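Local coordinates for protein aeromonas extracellular serine protease (Aeromonas sobria, PDB 3WQB) that cleaves peptide bonds after paired basic residues, one of them lysine, as a calcium-binding, furin-like subtilase that probably acts as a virulence factor against host plasma proteins, at residues N1-A5 against C24-A28; L57-H63 against K133-P137; S280-G284 against S337-T342; P291-T295 against N329-N333. The protein carries 1 engineered substitution. All blocks are in the same frame, centred on the assembly; numbering follows the deposited sequence.

Contact 1 of 4, residues N1-A5 against C24-A28; sequences NEGCA and CLPGA
Neither segment is a regular helix or strand. Asn-1, the first residue of the chain, directs its amino N into the neighbouring loop and donates two hydrogen bonds, to Leu-25 O and Gly-27 O, each at 2.8 Å. The chain then folds into a type I beta turn from Asn-1 to Cys-4, closed by Cys-4 N to Asn-1 O at 3.0 Å. With chi1 in the t well, the Asn-1 side chain curls over its own turn, and OD1 accepts from Gly-3 N at 2.8 Å, an Asx turn inside the beta turn. Glu-2 (chi1 m, chi2 t) sends its carboxylate along the second segment until OE2 lies 3.5 Å from Ala-28 CB. At Cys-4 the CA-to-CB bond points toward residues 24-28; Cys-4 CA lies 4.9 Å from Pro-26 CA, the nearest CA pair of the two segments. Cys-4 (chi1 t) and Cys-24 (chi1 p) join through SG atoms 2.1 Å apart, chi3 79°, and Cys-4 SG also rests 3.8 Å from Pro-26 CD. Within 24-28, Gly-27 adopts phi/psi 128/158, where a CB would jam against the carbonyl O of Pro-26, so glycine is called for. Ala-5 O accepts a hydrogen bond from Arg-64 NH2 of helix 60-64. This is a disulfide-pinned N-terminal loop, tied down just before Asn-29, a ligand of the first calcium site.

Contact 2 of 4, residues L57-H63 against K133-P137; sequences LNLWWAH and KGIAP
The segment 57-63 is a loop that runs into the short helix 60-64: Asn-58 takes a left-handed conformation (phi/psi 41/61), Leu-59 occupies the N-cap position, and His-63 N donates to Leu-59 O at 3.1 Å. The segment 133-137 has no regular structure; it is extended through Lys-133 and Gly-134 and bends at Ile-135 (-59/-42). The backbones stay apart, with the nearest CA pair, Leu-59 to Ile-135, at 8.0 Å, so side chains bridge the gap. His-63 (chi1 m, chi2 -150°) buries the most area of any residue here. Its NE2 donates to Ile-135 O at 2.8 Å, with a near-linear N-H...O angle of 165° and the acceptor close to the ring plane. At the other ring nitrogen, His-63 ND1 lies 2.9 Å from Lys-133 NZ. The lysine, fully extended with all four chi angles t, donates to Pro-26 O and to a water at 2.7 Å from NZ; that water donates to His-63 O at 2.9 Å. Ile-135 supplies the apolar half, with CD1 3.5 Å from Leu-57 CD1 and CG2 3.7 Å from Leu-59 CD2. The contact thus fastens an N-terminal helix to the loop that leads from the first calcium site, ending at Thr-132, to strand 140-144 in a beta-alpha-beta unit of the subtilisin fold.

Contact 3 of 4, residues S280-G284 against S337-T342; sequences SATGG and SATPST
In the subtilisin alpha/beta fold, strand 277-282, at one margin of the parallel sheet, is crossed by helix 335-352, whose start carries the predicted nucleophile position, engineered to Ala-336 here. The short axes pass 6.4 Å apart at 97°, nearly perpendicular. Ala-281, with CB pointing toward the helix, is the most covered residue: its CB sits 4.1 Å from Ala-338 CB, 3.9 Å from Ser-341 CB and 3.3 Å from Thr-342 OG1. Small residues on both sides permit an approach of 4.7 Å between Ala-281 CA and Ala-338 CA. Ala-338 adds a CA-H...O contact, its CA lying 3.4 Å from Thr-282 O, while its own O accepts from Thr-342 OG1 at 3.0 Å. Beyond the strand end, Gly-283 CA lies 3.9 Å from Ser-337 CB. The helix is kinked at Pro-340, which has no amide proton. Thr-282, with chi1 in the p well, makes the polar link: its OG1 donates to Ser-341 OG at 2.8 Å.

Contact 4 of 4, residues P291-T295 against N329-N333; sequences PAMVT and NGVMN
A two-stranded antiparallel ladder closes the base of the loop that carries the second calcium site, whose ligands run from Asp-297 to Cys-326. Its regular rung is the hydrogen-bonded pair Thr-295 with Asn-329 (CA-CA 5.7 Å): Thr-295 N donates to Asn-329 O and Asn-329 N to Thr-295 O, both at 3.0 Å. The chain turns a corner at Gly-330, whose CA lies 4.2 Å from Val-294 CA, and beyond it the pairing is looser. Met-293 N donates to Met-332 O at 2.8 Å, and a water accepts from Ala-292 N at 2.8 Å and donates to Gly-330 O at 2.7 Å. Asn-329 (chi1 p) stabilises the corner: its OD1 accepts from Val-331 N at 3.2 Å, an Asx turn, and from Met-332 N at 3.1 Å, while its ND2 reaches Ser-118 and the calcium ligand Asp-297. Thr-295, Asn-329, Met-293 and Met-332 share one face; Met-293, Met-332 and Thr-295 touch helix 115-124, the methionines also helix 335-352; Met-293 CB is 4.2 Å from Met-332 CB. Ala-292 points its CB into the other segment, 3.3 Å from Met-332 O. Beside the Thr-295 rung, Val-294 CA makes a CA-H...O contact of 3.2 Å with Asn-329 O.

In the subtilisin domain, contacts 1, 2 and 3 come in series along the chain and step inward, their centres about 31, 20 and 8 Å from the centre of the chain; contact 4, nested inside the loop closed by contact 3, lies further out at about 18 Å. Contacts 1 and 2 (centres 12 Å apart) touch through Lys-133 NZ and Pro-26 O at 2.9 Å, beside the first calcium site. Contacts 2 and 3 (13 Å) meet where Ile-135 CD1 lies 3.5 Å from Ser-341 CA, so packing is continuous from the N-terminus to helix 335-352 with its engineered active-site position. Contact 4 (11 Å from contact 3) joins that helix at Ser-337, whose OG is 3.3 Å from Met-332 CG.

Contact 1 of 4, residues N1-A5 against C24-A28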
# COMPACT_ATOMS: atom_id res chain seq x y z
N ASN A 1 28.92 4.11 -14.82
CA ASN A 1 30.14 4.66 -15.47
C ASN A 1 31.31 3.70 -15.26
O ASN A 1 31.58 3.28 -14.14
CB ASN A 1 30.47 6.04 -14.89
CG ASN A 1 31.46 6.80 -15.75
OD1 ASN A 1 32.58 6.35 -15.98
ND2 ASN A 1 31.05 7.98 -16.21
N GLU A 2 32.00 3.37 -16.35
CA GLU A 2 33.10 2.41 -16.28
C GLU A 2 34.30 2.97 -15.50
O GLU A 2 35.13 2.21 -15.01
CB GLU A 2 33.51 1.95 -17.68
CG GLU A 2 32.46 1.06 -18.35
CD GLU A 2 32.97 0.34 -19.59
OE1 GLU A 2 34.20 0.23 -19.77
OE2 GLU A 2 32.12 -0.13 -20.38
N GLY A 3 34.35 4.29 -15.37
CA GLY A 3 35.35 4.98 -14.57
C GLY A 3 35.06 5.01 -13.07
O GLY A 3 35.84 5.59 -12.30
N CYS A 4 33.95 4.41 -12.66
CA CYS A 4 33.59 4.32 -11.26
C CYS A 4 34.03 2.95 -10.74
O CYS A 4 33.37 1.93 -10.97
CB CYS A 4 32.09 4.54 -11.07
SG CYS A 4 31.53 4.48 -9.34
N ALA A 5 35.16 2.95 -10.05
CA ALA A 5 35.83 1.72 -9.65
C ALA A 5 35.20 1.12 -8.40
O ALA A 5 34.59 1.85 -7.62
CB ALA A 5 37.31 2.00 -9.41
N CYS A 24 29.38 7.73 -7.00
CA CYS A 24 29.25 7.34 -8.41
C CYS A 24 28.74 5.91 -8.49
O CYS A 24 28.83 5.15 -7.51
CB CYS A 24 30.59 7.45 -9.18
SG CYS A 24 31.94 6.38 -8.58
N LEU A 25 28.21 5.53 -9.66
CA LEU A 25 27.73 4.18 -9.91
C LEU A 25 28.57 3.46 -10.94
O LEU A 25 28.78 3.98 -12.04
CB LEU A 25 26.30 4.22 -10.46
CG LEU A 25 25.20 4.91 -9.66
CD1 LEU A 25 23.94 5.06 -10.50
CD2 LEU A 25 24.94 4.14 -8.35
N PRO A 26 29.05 2.24 -10.61
CA PRO A 26 29.63 1.41 -11.65
C PRO A 26 28.57 1.00 -12.69
O PRO A 26 27.35 1.03 -12.41
CB PRO A 26 30.12 0.16 -10.89
CG PRO A 26 30.24 0.60 -9.46
CD PRO A 26 29.12 1.59 -9.28
N GLY A 27 29.03 0.63 -13.88
CA GLY A 27 28.15 0.02 -14.86
C GLY A 27 28.19 0.67 -16.22
O GLY A 27 28.54 1.85 -16.36
N ALA A 28 27.78 -0.11 -17.22
CA ALA A 28 27.82 0.29 -18.62
C ALA A 28 26.43 0.28 -19.23
O ALA A 28 26.28 0.18 -20.44
CB ALA A 28 28.76 -0.62 -19.40

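Contact 2 of 4, residues L57-H63 against K133-P137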
# COMPACT_ATOMS: atom_id res chain seq x y z
N LEU A 57 17.99 7.03 -3.60
CA LEU A 57 18.02 5.96 -2.60
C LEU A 57 19.34 5.84 -1.85
O LEU A 57 19.51 4.95 -1.00
CB LEU A 57 17.64 4.63 -3.23
CG LEU A 57 16.25 4.60 -3.86
CD1 LEU A 57 16.09 3.37 -4.73
CD2 LEU A 57 15.15 4.67 -2.80
N ASN A 58 20.29 6.73 -2.16
CA ASN A 58 21.65 6.73 -1.60
C ASN A 58 22.22 5.33 -1.51
O ASN A 58 22.53 4.82 -0.42
CB ASN A 58 21.76 7.48 -0.26
CG ASN A 58 23.20 7.93 0.03
OD1 ASN A 58 23.91 8.37 -0.87
ND2 ASN A 58 23.62 7.80 1.27
N LEU A 59 22.33 4.68 -2.67
CA LEU A 59 22.74 3.28 -2.75
C LEU A 59 24.08 3.12 -3.45
O LEU A 59 24.53 1.99 -3.68
CB LEU A 59 21.67 2.44 -3.46
CG LEU A 59 21.16 2.90 -4.83
CD1 LEU A 59 22.25 2.89 -5.90
CD2 LEU A 59 20.00 2.02 -5.25
N TRP A 60 24.74 4.23 -3.76
CA TRP A 60 25.99 4.17 -4.54
C TRP A 60 27.09 3.31 -3.89
O TRP A 60 27.85 2.65 -4.58
CB TRP A 60 26.49 5.57 -4.87
CG TRP A 60 26.86 6.40 -3.68
CD1 TRP A 60 26.08 7.31 -3.03
CD2 TRP A 60 28.13 6.40 -3.01
NE1 TRP A 60 26.78 7.88 -1.99
CE2 TRP A 60 28.04 7.34 -1.95
CE3 TRP A 60 29.33 5.69 -3.19
CZ2 TRP A 60 29.11 7.59 -1.09
CZ3 TRP A 60 30.39 5.95 -2.32
CH2 TRP A 60 30.27 6.88 -1.28
N TRP A 61 27.17 3.33 -2.56
CA TRP A 61 28.20 2.58 -1.85
C TRP A 61 27.88 1.09 -1.88
O TRP A 61 28.79 0.28 -1.99
CB TRP A 61 28.38 3.12 -0.44
CG TRP A 61 29.47 2.48 0.37
CD1 TRP A 61 30.76 2.91 0.51
CD2 TRP A 61 29.34 1.31 1.20
NE1 TRP A 61 31.45 2.07 1.37
CE2 TRP A 61 30.60 1.09 1.81
CE3 TRP A 61 28.29 0.43 1.48
CZ2 TRP A 61 30.83 0.01 2.67
CZ3 TRP A 61 28.52 -0.63 2.35
CH2 TRP A 61 29.78 -0.83 2.94
N ALA A 62 26.60 0.73 -1.79
CA ALA A 62 26.22 -0.66 -2.04
C ALA A 62 26.71 -1.12 -3.42
O ALA A 62 27.37 -2.15 -3.55
CB ALA A 62 24.73 -0.85 -1.90
N HIS A 63 26.41 -0.33 -4.44
CA HIS A 63 26.82 -0.68 -5.79
C HIS A 63 28.34 -0.74 -5.95
O HIS A 63 28.84 -1.66 -6.60
CB HIS A 63 26.18 0.26 -6.81
CG HIS A 63 24.75 -0.09 -7.12
ND1 HIS A 63 24.18 0.17 -8.34
CD2 HIS A 63 23.80 -0.68 -6.37
CE1 HIS A 63 22.92 -0.24 -8.33
NE2 HIS A 63 22.67 -0.76 -7.14
N LYS A 133 19.96 -0.00 -15.15
CA LYS A 133 20.54 -0.83 -14.10
C LYS A 133 19.52 -0.93 -12.97
O LYS A 133 19.06 0.09 -12.45
CB LYS A 133 21.84 -0.20 -13.58
CG LYS A 133 22.66 -1.12 -12.67
CD LYS A 133 23.85 -0.38 -12.06
CE LYS A 133 24.79 -1.33 -11.34
NZ LYS A 133 25.87 -0.60 -10.58
N GLY A 134 19.18 -2.15 -12.57
CA GLY A 134 18.29 -2.31 -11.42
C GLY A 134 18.90 -1.80 -10.13
O GLY A 134 20.13 -1.68 -10.00
N ILE A 135 18.04 -1.48 -9.17
CA ILE A 135 18.50 -1.17 -7.82
C ILE A 135 19.27 -2.37 -7.25
O ILE A 135 20.32 -2.21 -6.62
CB ILE A 135 17.30 -0.86 -6.93
CG1 ILE A 135 16.70 0.49 -7.31
CG2 ILE A 135 17.67 -0.86 -5.44
CD1 ILE A 135 15.29 0.68 -6.76
N ALA A 136 18.73 -3.57 -7.50
CA ALA A 136 19.27 -4.83 -7.02
C ALA A 136 19.40 -5.74 -8.25
O ALA A 136 18.62 -6.69 -8.43
CB ALA A 136 18.34 -5.44 -5.97
N PRO A 137 20.41 -5.45 -9.10
CA PRO A 137 20.47 -6.08 -10.42
C PRO A 137 20.89 -7.55 -10.42
O PRO A 137 20.95 -8.18 -11.48
CB PRO A 137 21.49 -5.22 -11.17
CG PRO A 137 22.39 -4.71 -10.11
CD PRO A 137 21.52 -4.50 -8.90
O HOH W 1 27.72 -2.10 -9.22

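Contact 3 of 4, residues S280-G284 against S337-T342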
# COMPACT_ATOMS: atom_id res chain seq x y z
N SER A 280 9.46 6.67 2.88
CA SER A 280 9.35 7.32 1.58
C SER A 280 10.39 6.71 0.63
O SER A 280 11.53 6.46 1.02
CB SER A 280 9.63 8.81 1.74
OG SER A 280 9.61 9.52 0.50
N ALA A 281 9.99 6.47 -0.61
CA ALA A 281 10.94 6.05 -1.62
C ALA A 281 10.61 6.73 -2.94
O ALA A 281 9.57 7.35 -3.08
CB ALA A 281 10.97 4.52 -1.73
N THR A 282 11.53 6.59 -3.89
CA THR A 282 11.48 7.31 -5.16
C THR A 282 10.33 6.88 -6.07
O THR A 282 10.19 5.71 -6.40
CB THR A 282 12.81 7.14 -5.90
OG1 THR A 282 13.19 5.76 -5.84
CG2 THR A 282 13.88 7.94 -5.21
N GLY A 283 9.51 7.84 -6.47
CA GLY A 283 8.43 7.61 -7.43
C GLY A 283 8.31 8.67 -8.51
O GLY A 283 7.73 8.40 -9.55
N GLY A 284 8.83 9.88 -8.27
CA GLY A 284 8.82 10.93 -9.28
C GLY A 284 7.45 11.53 -9.52
O GLY A 284 6.53 11.40 -8.70
N SER A 337 5.98 2.90 -8.02
CA SER A 337 7.43 3.00 -8.22
C SER A 337 8.18 3.09 -6.89
O SER A 337 9.29 2.59 -6.77
CB SER A 337 7.75 4.20 -9.10
OG SER A 337 7.38 3.94 -10.44
N ALA A 338 7.57 3.73 -5.90
CA ALA A 338 8.14 3.76 -4.55
C ALA A 338 8.25 2.34 -3.99
O ALA A 338 9.21 2.01 -3.28
CB ALA A 338 7.31 4.63 -3.65
N THR A 339 7.28 1.51 -4.34
CA THR A 339 7.23 0.14 -3.86
C THR A 339 8.43 -0.68 -4.35
O THR A 339 9.15 -1.23 -3.51
CB THR A 339 5.84 -0.49 -4.18
OG1 THR A 339 4.83 0.26 -3.51
CG2 THR A 339 5.77 -1.93 -3.70
N PRO A 340 8.69 -0.75 -5.68
CA PRO A 340 9.88 -1.48 -6.13
C PRO A 340 11.19 -0.81 -5.73
O PRO A 340 12.20 -1.48 -5.60
CB PRO A 340 9.73 -1.54 -7.66
CG PRO A 340 8.80 -0.40 -7.99
CD PRO A 340 7.83 -0.39 -6.82
N SER A 341 11.18 0.51 -5.55
CA SER A 341 12.35 1.18 -4.99
C SER A 341 12.71 0.61 -3.61
O SER A 341 13.88 0.38 -3.31
CB SER A 341 12.14 2.69 -4.93
OG SER A 341 12.04 3.23 -6.24
N THR A 342 11.68 0.37 -2.81
CA THR A 342 11.84 -0.22 -1.49
C THR A 342 12.16 -1.72 -1.57
O THR A 342 13.01 -2.20 -0.83
CB THR A 342 10.58 0.05 -0.64
OG1 THR A 342 10.35 1.47 -0.61
CG2 THR A 342 10.73 -0.47 0.77

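Contact 4 of 4, residues P291-T295 against N329-N333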
# COMPACT_ATOMS: atom_id res chain seq x y z
N PRO A 291 10.99 14.83 -13.60
CA PRO A 291 11.44 13.44 -13.74
C PRO A 291 10.47 12.39 -13.21
O PRO A 291 9.82 12.58 -12.17
CB PRO A 291 12.75 13.40 -12.94
CG PRO A 291 13.22 14.81 -12.95
CD PRO A 291 11.96 15.62 -12.83
N ALA A 292 10.40 11.27 -13.93
CA ALA A 292 9.81 10.05 -13.41
C ALA A 292 10.85 8.92 -13.47
O ALA A 292 12.05 9.21 -13.47
CB ALA A 292 8.51 9.70 -14.13
N MET A 293 10.41 7.67 -13.54
CA MET A 293 11.31 6.53 -13.38
C MET A 293 11.66 5.91 -14.73
O MET A 293 10.80 5.30 -15.38
CB MET A 293 10.68 5.48 -12.46
CG MET A 293 10.12 6.01 -11.14
SD MET A 293 11.35 6.56 -9.94
CE MET A 293 11.88 4.98 -9.32
N VAL A 294 12.92 6.05 -15.13
CA VAL A 294 13.41 5.39 -16.33
C VAL A 294 13.62 3.91 -16.03
O VAL A 294 14.33 3.54 -15.09
CB VAL A 294 14.71 6.04 -16.85
CG1 VAL A 294 15.31 5.21 -17.99
CG2 VAL A 294 14.41 7.48 -17.30
N THR A 295 12.97 3.06 -16.82
CA THR A 295 12.91 1.64 -16.51
C THR A 295 12.61 0.80 -17.76
O THR A 295 12.51 1.33 -18.87
CB THR A 295 11.84 1.37 -15.41
OG1 THR A 295 11.93 0.02 -14.97
CG2 THR A 295 10.44 1.68 -15.91
N ASN A 329 11.11 2.98 -20.88
CA ASN A 329 10.23 4.15 -20.80
C ASN A 329 10.72 5.09 -19.71
O ASN A 329 11.53 4.69 -18.87
CB ASN A 329 8.75 3.74 -20.62
CG ASN A 329 8.42 3.24 -19.20
OD1 ASN A 329 8.43 4.02 -18.24
ND2 ASN A 329 8.06 1.96 -19.09
N GLY A 330 10.26 6.34 -19.74
CA GLY A 330 10.66 7.34 -18.76
C GLY A 330 9.49 7.90 -17.97
O GLY A 330 9.60 8.95 -17.33
N VAL A 331 8.35 7.21 -18.03
CA VAL A 331 7.11 7.73 -17.44
C VAL A 331 6.57 6.90 -16.28
O VAL A 331 5.56 7.27 -15.68
CB VAL A 331 6.00 7.92 -18.51
CG1 VAL A 331 6.44 8.92 -19.57
CG2 VAL A 331 5.61 6.58 -19.13
N MET A 332 7.23 5.79 -15.96
CA MET A 332 6.79 5.01 -14.81
C MET A 332 6.88 5.85 -13.55
O MET A 332 7.82 6.60 -13.37
CB MET A 332 7.61 3.73 -14.69
CG MET A 332 7.22 2.82 -13.54
SD MET A 332 5.47 2.38 -13.57
CE MET A 332 5.39 1.38 -12.09
N ASN A 333 5.87 5.75 -12.68
CA ASN A 333 5.78 6.64 -11.54
C ASN A 333 4.92 6.02 -10.44
O ASN A 333 4.67 4.82 -10.43
CB ASN A 333 5.22 8.00 -11.97
CG ASN A 333 3.77 7.91 -12.39
OD1 ASN A 333 3.22 6.82 -12.52
ND2 ASN A 333 3.14 9.07 -12.60
O HOH W 2 11.41 10.80 -16.47